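Local coordinates for protein N-acetylmuramoyl-L-alanine amidase XlyA (Bacillus subtilis, PDB 3RDR) that hydrolyses the amide link between N-acetylmuramoyl residues and L-amino acids in cell-wall peptidoglycan, through the zinc-dependent catalytic domain of an autolysin, at residues I29-T34 against R143-T148; T57-T62 against G94-E99. One frame throughout, in Å; residues are numbered along the deposited sequence.

Interaction 1: residues I29-T34 against R143-T148; sequences ITVHNT and RKLLDT. With ZN (zinc ion), chain B.
N33, the last residue of strand 28-33 in this T7 lysozyme-type amidase fold, reaches across to the backbone of K144 in the loop that leads to helix 149-154. Its CG lies anti to the carbonyl carbon (chi1 -84°), which extends the carboxamide toward the loop with both ends engaged. OD1 accepts the K144 N-H at 2.9 Å, the donor lying in the carbonyl plane with a C=O...N angle of 150°. ND2 turns back to H32 O at 2.9 Å, a bent bond with the donor well above that carbonyl's plane. Two bonds at opposite ends thus fix the rotation of the amide. A water extends the grip, donating to N33 O and accepting from R143 N. The apolar contact is thin: L145 CD2 lies 4.3 Å from V31 CG1, while F105 of helix 105-122 touches both N33 and L145. The R143 guanidinium is paired with E99. The H32 side chain starts away from the loop, into a zinc site it shares with H133 and C141. The same H32 whose carbonyl oxygen accepts the N33 ND2 bond binds the zinc ion through ND1, at 2.2 Å.

Interaction 2: residues T57-T62 against G94-E99; sequences TSWHFT and GIEICE
W59-T62 runs into the sheet beside G94-E96 as a parallel pair, with F61 bridged to I95 and T62 to E96. G94 O accepts the F61 N-H in a straight bond (163° at hydrogen) and a second, weak one from H60 N. One step on, E96 N donates to F61 O at 2.7 Å.

W59 and E96 carry the side-chain contact. With CG in the crowded position between backbone N and carbonyl carbon (chi1 53°), the indole folds along the chain that leads into strand 61-63, and NE1 donates to T62 OG1 at 2.7 Å, the hydroxyl lying in the ring plane. That oxygen also bonds H71 NE2, and the H71 ring meets the indole steeply. Over one indole face stands the methylene of E96: CG is 3.4 Å from the centroid of the five-membered ring and 13° off its normal, which meets the geometry of a CH-pi contact. The chain of E96 bends at chi2, and its carboxylate plane is turned steeply from that of the ring. G94 O lies 3.7 Å from W59 CB. Further along, T62 CG2 meets C98 SG at 3.5 Å.

F61 and I95 occupy the other face of the sheet, where F61 CB is 4.2 Å from I95 CG1 and the F61 side chain touches L115 and L119 of helix 105-122. W59 and T62 instead pack against helix 43-50. This is the central parallel pair of a mixed sheet with helices on both faces, as in the T7 lysozyme fold, and it places the E96 side chain about 5 Å from the zinc ion of the amidase site.

Interactions 1 and 2 share one sheet, since strands 28-33 and 92-97 are neighbours in it, and H32 N lies 2.7 Å from I95 O in a probable hydrogen bond between them. Interaction 2 is core: all eight touching residues are buried, near the centre of the chain, and backbone pairing plus an indole face do the work. Interaction 1 lies farther out, where a strand end meets a loop; two of its five touching residues are exposed, and a carboxamide and a water replace strand pairing. Both border the zinc site, H32 as ligand and E96 as neighbour. The salt bridge from R143 NH2 to E99 OE1, at 2.8 Å, joins their loop ends.

Interaction 1: residues I29-T34 against R143-T148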
ATOM      1  N   ILE A  29       8.586  -1.846  -3.314  1.00 25.56           N
ATOM      2  CA  ILE A  29       7.537  -1.362  -2.430  1.00 23.95           C
ATOM      3  C   ILE A  29       6.861  -0.243  -3.218  1.00 23.83           C
ATOM      4  O   ILE A  29       7.496   0.753  -3.577  1.00 23.51           O
ATOM      5  CB  ILE A  29       8.119  -0.824  -1.113  1.00 25.82           C
ATOM      6  CG1 ILE A  29       8.725  -1.984  -0.318  1.00 26.00           C
ATOM      7  CG2 ILE A  29       7.031  -0.139  -0.293  1.00 25.16           C
ATOM      8  CD1 ILE A  29       9.462  -1.558   0.948  1.00 24.96           C
ATOM      9  N   THR A  30       5.577  -0.431  -3.514  1.00 22.37           N
ATOM     10  CA  THR A  30       4.803   0.528  -4.291  1.00 20.50           C
ATOM     11  C   THR A  30       3.854   1.352  -3.415  1.00 22.13           C
ATOM     12  O   THR A  30       3.025   0.804  -2.691  1.00 22.63           O
ATOM     13  CB  THR A  30       4.003  -0.203  -5.385  1.00 19.27           C
ATOM     14  OG1 THR A  30       4.910  -0.958  -6.204  1.00 19.78           O
ATOM     15  CG2 THR A  30       3.249   0.788  -6.268  1.00 19.60           C
ATOM     16  N   VAL A  31       3.972   2.674  -3.500  1.00 22.17           N
ATOM     17  CA  VAL A  31       3.150   3.583  -2.693  1.00 21.64           C
ATOM     18  C   VAL A  31       1.963   4.185  -3.433  1.00 19.68           C
ATOM     19  O   VAL A  31       2.092   4.632  -4.571  1.00 19.64           O
ATOM     20  CB  VAL A  31       4.015   4.739  -2.141  1.00 22.45           C
ATOM     21  CG1 VAL A  31       3.175   5.654  -1.252  1.00 21.76           C
ATOM     22  CG2 VAL A  31       5.195   4.169  -1.370  1.00 20.51           C
ATOM     23  N   HIS A  32       0.810   4.200  -2.762  1.00 19.03           N
ATOM     24  CA  HIS A  32      -0.430   4.744  -3.315  1.00 19.41           C
ATOM     25  C   HIS A  32      -1.056   5.737  -2.329  1.00 20.01           C
ATOM     26  O   HIS A  32      -0.648   5.829  -1.172  1.00 20.37           O
ATOM     27  CB  HIS A  32      -1.482   3.638  -3.520  1.00 19.35           C
ATOM     28  CG  HIS A  32      -1.022   2.469  -4.337  1.00 20.53           C
ATOM     29  ND1 HIS A  32      -1.383   2.296  -5.655  1.00 18.00           N
ATOM     30  CD2 HIS A  32      -0.301   1.373  -4.000  1.00 19.58           C
ATOM     31  CE1 HIS A  32      -0.911   1.144  -6.095  1.00 16.66           C
ATOM     32  NE2 HIS A  32      -0.250   0.564  -5.109  1.00 18.33           N
ATOM     33  N   ASN A  33      -2.065   6.458  -2.807  1.00 19.69           N
ATOM     34  CA  ASN A  33      -2.850   7.394  -2.001  1.00 20.01           C
ATOM     35  C   ASN A  33      -4.270   6.999  -2.400  1.00 17.65           C
ATOM     36  O   ASN A  33      -4.562   6.894  -3.587  1.00 19.24           O
ATOM     37  CB  ASN A  33      -2.576   8.855  -2.388  1.00 19.85           C
ATOM     38  CG  ASN A  33      -1.341   9.433  -1.697  1.00 22.45           C
ATOM     39  OD1 ASN A  33      -0.928  10.556  -1.988  1.00 22.33           O
ATOM     40  ND2 ASN A  33      -0.755   8.674  -0.777  1.00 22.26           N
ATOM     41  N   THR A  34      -5.144   6.773  -1.424  1.00 17.62           N
ATOM     42  CA  THR A  34      -6.514   6.342  -1.705  1.00 17.49           C
ATOM     43  C   THR A  34      -7.382   7.301  -2.524  1.00 20.02           C
ATOM     44  O   THR A  34      -8.326   6.863  -3.188  1.00 18.08           O
ATOM     45  CB  THR A  34      -7.281   6.044  -0.406  1.00 14.72           C
ATOM     46  OG1 THR A  34      -7.427   7.256   0.344  1.00 17.43           O
ATOM     47  CG2 THR A  34      -6.535   5.014   0.441  1.00 13.75           C
ATOM     48  N   ARG A 143      -1.146  10.657  -5.714  1.00 26.92           N
ATOM     49  CA  ARG A 143      -1.463  12.039  -6.044  1.00 29.63           C
ATOM     50  C   ARG A 143      -0.982  13.132  -5.092  1.00 29.71           C
ATOM     51  O   ARG A 143      -0.666  14.231  -5.541  1.00 32.25           O
ATOM     52  CB  ARG A 143      -2.975  12.182  -6.277  1.00 30.90           C
ATOM     53  CG  ARG A 143      -3.844  12.026  -5.036  1.00 31.87           C
ATOM     54  CD  ARG A 143      -5.299  12.310  -5.371  1.00 32.36           C
ATOM     55  NE  ARG A 143      -6.107  12.560  -4.180  1.00 32.02           N
ATOM     56  CZ  ARG A 143      -7.384  12.930  -4.203  1.00 30.24           C
ATOM     57  NH1 ARG A 143      -8.012  13.094  -5.360  1.00 28.51           N
ATOM     58  NH2 ARG A 143      -8.032  13.148  -3.068  1.00 28.37           N
ATOM     59  N   LYS A 144      -0.908  12.844  -3.796  1.00 30.19           N
ATOM     60  CA  LYS A 144      -0.470  13.852  -2.829  1.00 31.37           C
ATOM     61  C   LYS A 144       1.017  13.815  -2.491  1.00 31.95           C
ATOM     62  O   LYS A 144       1.506  14.649  -1.724  1.00 30.37           O
ATOM     63  CB  LYS A 144      -1.263  13.724  -1.523  1.00 31.81           C
ATOM     64  CG  LYS A 144      -2.758  13.924  -1.671  1.00 34.63           C
ATOM     65  CD  LYS A 144      -3.402  14.236  -0.335  1.00 36.94           C
ATOM     66  CE  LYS A 144      -2.897  15.566   0.212  1.00 38.17           C
ATOM     67  NZ  LYS A 144      -3.613  15.966   1.447  1.00 40.13           N
ATOM     68  N   LEU A 145       1.735  12.853  -3.058  1.00 31.82           N
ATOM     69  CA  LEU A 145       3.161  12.717  -2.786  1.00 32.38           C
ATOM     70  C   LEU A 145       4.047  12.842  -4.024  1.00 31.79           C
ATOM     71  O   LEU A 145       5.262  12.978  -3.904  1.00 32.12           O
ATOM     72  CB  LEU A 145       3.428  11.369  -2.105  1.00 32.28           C
ATOM     73  CG  LEU A 145       3.351  11.246  -0.578  1.00 35.24           C
ATOM     74  CD1 LEU A 145       2.311  12.185  -0.008  1.00 37.17           C
ATOM     75  CD2 LEU A 145       3.041   9.799  -0.211  1.00 33.13           C
ATOM     76  N   LEU A 146       3.447  12.801  -5.209  1.00 32.76           N
ATOM     77  CA  LEU A 146       4.213  12.881  -6.448  1.00 34.04           C
ATOM     78  C   LEU A 146       5.072  14.136  -6.603  1.00 36.81           C
ATOM     79  O   LEU A 146       6.275  14.031  -6.845  1.00 38.05           O
ATOM     80  CB  LEU A 146       3.280  12.712  -7.656  1.00 32.26           C
ATOM     81  CG  LEU A 146       2.851  11.259  -7.921  1.00 30.84           C
ATOM     82  CD1 LEU A 146       1.773  11.199  -8.990  1.00 30.00           C
ATOM     83  CD2 LEU A 146       4.067  10.447  -8.345  1.00 29.45           C
ATOM     84  N   ASP A 147       4.473  15.318  -6.460  1.00 38.46           N
ATOM     85  CA  ASP A 147       5.231  16.565  -6.596  1.00 39.04           C
ATOM     86  C   ASP A 147       6.353  16.702  -5.573  1.00 37.76           C
ATOM     87  O   ASP A 147       7.261  17.512  -5.747  1.00 39.07           O
ATOM     88  CB  ASP A 147       4.310  17.784  -6.478  1.00 41.30           C
ATOM     89  CG  ASP A 147       3.457  17.992  -7.708  1.00 43.69           C
ATOM     90  OD1 ASP A 147       3.994  17.879  -8.830  1.00 46.77           O
ATOM     91  OD2 ASP A 147       2.250  18.281  -7.553  1.00 46.20           O
ATOM     92  N   THR A 148       6.290  15.920  -4.502  1.00 36.29           N
ATOM     93  CA  THR A 148       7.323  15.974  -3.473  1.00 34.16           C
ATOM     94  C   THR A 148       7.851  14.572  -3.167  1.00 33.90           C
ATOM     95  O   THR A 148       8.345  14.310  -2.071  1.00 33.84           O
ATOM     96  CB  THR A 148       6.774  16.600  -2.168  1.00 36.10           C
ATOM     97  OG1 THR A 148       5.628  15.862  -1.724  1.00 36.62           O
ATOM     98  CG2 THR A 148       6.375  18.054  -2.399  1.00 34.39           C
TER
HETATM   99 ZN    ZN B 190      -2.283   3.814  -7.012  1.00 33.73          ZN
HETATM  100  O   HOH W   1      -3.579   8.984  -5.576  1.00 22.39           O

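Interaction 2: residues T57-T62 against G94-E99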
ATOM      1  N   THR A  57      -9.528  -5.214  -6.954  1.00 25.23           N
ATOM      2  CA  THR A  57      -8.226  -4.624  -6.642  1.00 23.23           C
ATOM      3  C   THR A  57      -7.796  -5.018  -5.231  1.00 20.90           C
ATOM      4  O   THR A  57      -8.636  -5.283  -4.372  1.00 19.79           O
ATOM      5  CB  THR A  57      -8.274  -3.072  -6.751  1.00 24.21           C
ATOM      6  OG1 THR A  57      -8.429  -2.697  -8.126  1.00 28.00           O
ATOM      7  CG2 THR A  57      -6.994  -2.447  -6.221  1.00 26.20           C
ATOM      8  N   SER A  58      -6.488  -5.069  -4.993  1.00 19.28           N
ATOM      9  CA  SER A  58      -5.986  -5.427  -3.672  1.00 18.55           C
ATOM     10  C   SER A  58      -4.530  -5.032  -3.489  1.00 17.69           C
ATOM     11  O   SER A  58      -3.758  -4.993  -4.448  1.00 19.67           O
ATOM     12  CB  SER A  58      -6.131  -6.934  -3.428  1.00 19.47           C
ATOM     13  OG  SER A  58      -5.279  -7.669  -4.291  1.00 17.37           O
ATOM     14  N   TRP A  59      -4.173  -4.729  -2.248  1.00 17.33           N
ATOM     15  CA  TRP A  59      -2.814  -4.351  -1.896  1.00 18.35           C
ATOM     16  C   TRP A  59      -2.548  -4.910  -0.501  1.00 19.38           C
ATOM     17  O   TRP A  59      -3.460  -5.434   0.146  1.00 17.36           O
ATOM     18  CB  TRP A  59      -2.648  -2.826  -1.942  1.00 17.82           C
ATOM     19  CG  TRP A  59      -3.660  -2.099  -1.144  1.00 19.66           C
ATOM     20  CD1 TRP A  59      -3.547  -1.696   0.153  1.00 18.66           C
ATOM     21  CD2 TRP A  59      -4.970  -1.707  -1.576  1.00 19.51           C
ATOM     22  NE1 TRP A  59      -4.704  -1.077   0.556  1.00 19.52           N
ATOM     23  CE2 TRP A  59      -5.595  -1.070  -0.484  1.00 18.66           C
ATOM     24  CE3 TRP A  59      -5.675  -1.831  -2.781  1.00 22.21           C
ATOM     25  CZ2 TRP A  59      -6.894  -0.555  -0.558  1.00 20.04           C
ATOM     26  CZ3 TRP A  59      -6.970  -1.317  -2.855  1.00 22.74           C
ATOM     27  CH2 TRP A  59      -7.564  -0.688  -1.746  1.00 21.09           C
ATOM     28  N   HIS A  60      -1.313  -4.785  -0.029  1.00 18.72           N
ATOM     29  CA  HIS A  60      -0.932  -5.360   1.256  1.00 20.42           C
ATOM     30  C   HIS A  60      -1.215  -4.574   2.533  1.00 20.52           C
ATOM     31  O   HIS A  60      -1.685  -5.149   3.518  1.00 19.34           O
ATOM     32  CB  HIS A  60       0.555  -5.725   1.192  1.00 18.61           C
ATOM     33  CG  HIS A  60       0.915  -6.517  -0.025  1.00 19.72           C
ATOM     34  ND1 HIS A  60       0.933  -7.897  -0.039  1.00 21.55           N
ATOM     35  CD2 HIS A  60       1.186  -6.126  -1.293  1.00 17.40           C
ATOM     36  CE1 HIS A  60       1.196  -8.320  -1.264  1.00 17.40           C
ATOM     37  NE2 HIS A  60       1.352  -7.266  -2.044  1.00 21.09           N
ATOM     38  N   PHE A  61      -0.939  -3.274   2.517  1.00 20.20           N
ATOM     39  CA  PHE A  61      -1.131  -2.436   3.701  1.00 20.52           C
ATOM     40  C   PHE A  61      -1.881  -1.127   3.450  1.00 20.53           C
ATOM     41  O   PHE A  61      -1.643  -0.443   2.452  1.00 19.43           O
ATOM     42  CB  PHE A  61       0.228  -2.042   4.294  1.00 20.76           C
ATOM     43  CG  PHE A  61       1.032  -3.184   4.854  1.00 21.96           C
ATOM     44  CD1 PHE A  61       0.721  -3.735   6.091  1.00 21.88           C
ATOM     45  CD2 PHE A  61       2.157  -3.649   4.178  1.00 22.34           C
ATOM     46  CE1 PHE A  61       1.525  -4.727   6.653  1.00 22.91           C
ATOM     47  CE2 PHE A  61       2.965  -4.641   4.733  1.00 22.58           C
ATOM     48  CZ  PHE A  61       2.647  -5.178   5.974  1.00 21.61           C
ATOM     49  N   THR A  62      -2.781  -0.782   4.364  1.00 19.66           N
ATOM     50  CA  THR A  62      -3.489   0.489   4.289  1.00 19.18           C
ATOM     51  C   THR A  62      -3.060   1.208   5.565  1.00 19.80           C
ATOM     52  O   THR A  62      -3.136   0.647   6.662  1.00 18.93           O
ATOM     53  CB  THR A  62      -5.013   0.336   4.264  1.00 18.13           C
ATOM     54  OG1 THR A  62      -5.401  -0.389   3.089  1.00 18.08           O
ATOM     55  CG2 THR A  62      -5.672   1.724   4.224  1.00 16.24           C
ATOM     56  N   GLY A  94       2.320  -3.565  -1.998  1.00 18.29           N
ATOM     57  CA  GLY A  94       1.510  -2.378  -2.205  1.00 19.31           C
ATOM     58  C   GLY A  94       1.050  -1.738  -0.903  1.00 19.65           C
ATOM     59  O   GLY A  94       0.532  -2.426  -0.011  1.00 16.77           O
ATOM     60  N   ILE A  95       1.246  -0.424  -0.797  1.00 17.76           N
ATOM     61  CA  ILE A  95       0.844   0.334   0.388  1.00 19.70           C
ATOM     62  C   ILE A  95      -0.069   1.504   0.027  1.00 19.96           C
ATOM     63  O   ILE A  95       0.240   2.298  -0.866  1.00 18.87           O
ATOM     64  CB  ILE A  95       2.067   0.924   1.155  1.00 21.96           C
ATOM     65  CG1 ILE A  95       2.975  -0.197   1.671  1.00 24.09           C
ATOM     66  CG2 ILE A  95       1.588   1.742   2.353  1.00 17.58           C
ATOM     67  CD1 ILE A  95       3.835  -0.821   0.611  1.00 34.26           C
ATOM     68  N   GLU A  96      -1.195   1.608   0.723  1.00 18.35           N
ATOM     69  CA  GLU A  96      -2.127   2.706   0.489  1.00 17.27           C
ATOM     70  C   GLU A  96      -2.092   3.639   1.690  1.00 17.32           C
ATOM     71  O   GLU A  96      -2.065   3.182   2.835  1.00 17.99           O
ATOM     72  CB  GLU A  96      -3.555   2.180   0.292  1.00 15.45           C
ATOM     73  CG  GLU A  96      -3.876   1.727  -1.128  1.00 17.54           C
ATOM     74  CD  GLU A  96      -4.235   2.884  -2.057  1.00 20.11           C
ATOM     75  OE1 GLU A  96      -4.016   4.056  -1.678  1.00 17.75           O
ATOM     76  OE2 GLU A  96      -4.729   2.620  -3.177  1.00 18.80           O
ATOM     77  N   ILE A  97      -2.082   4.940   1.428  1.00 17.12           N
ATOM     78  CA  ILE A  97      -2.083   5.938   2.493  1.00 17.53           C
ATOM     79  C   ILE A  97      -3.421   6.664   2.415  1.00 17.21           C
ATOM     80  O   ILE A  97      -3.782   7.201   1.371  1.00 17.24           O
ATOM     81  CB  ILE A  97      -0.926   6.949   2.328  1.00 18.88           C
ATOM     82  CG1 ILE A  97       0.415   6.213   2.381  1.00 17.64           C
ATOM     83  CG2 ILE A  97      -0.972   7.989   3.453  1.00 15.28           C
ATOM     84  CD1 ILE A  97       1.625   7.121   2.216  1.00 20.42           C
ATOM     85  N   CYS A  98      -4.157   6.667   3.523  1.00 18.15           N
ATOM     86  CA  CYS A  98      -5.476   7.294   3.578  1.00 18.36           C
ATOM     87  C   CYS A  98      -5.476   8.825   3.568  1.00 19.11           C
ATOM     88  O   CYS A  98      -4.493   9.466   3.947  1.00 17.78           O
ATOM     89  CB  CYS A  98      -6.231   6.795   4.815  1.00 17.25           C
ATOM     90  SG  CYS A  98      -6.569   5.001   4.832  1.00 19.29           S
ATOM     91  N   GLU A  99      -6.600   9.386   3.130  1.00 18.60           N
ATOM     92  CA  GLU A  99      -6.795  10.829   3.052  1.00 20.37           C
ATOM     93  C   GLU A  99      -8.094  11.228   3.758  1.00 21.17           C
ATOM     94  O   GLU A  99      -8.610  12.323   3.529  1.00 19.59           O
ATOM     95  CB  GLU A  99      -6.884  11.272   1.586  1.00 20.88           C
ATOM     96  CG  GLU A  99      -5.640  11.002   0.739  1.00 22.85           C
ATOM     97  CD  GLU A  99      -5.808  11.476  -0.697  1.00 23.83           C
ATOM     98  OE1 GLU A  99      -6.291  12.609  -0.890  1.00 24.77           O
ATOM     99  OE2 GLU A  99      -5.456  10.724  -1.632  1.00 23.06           O
TER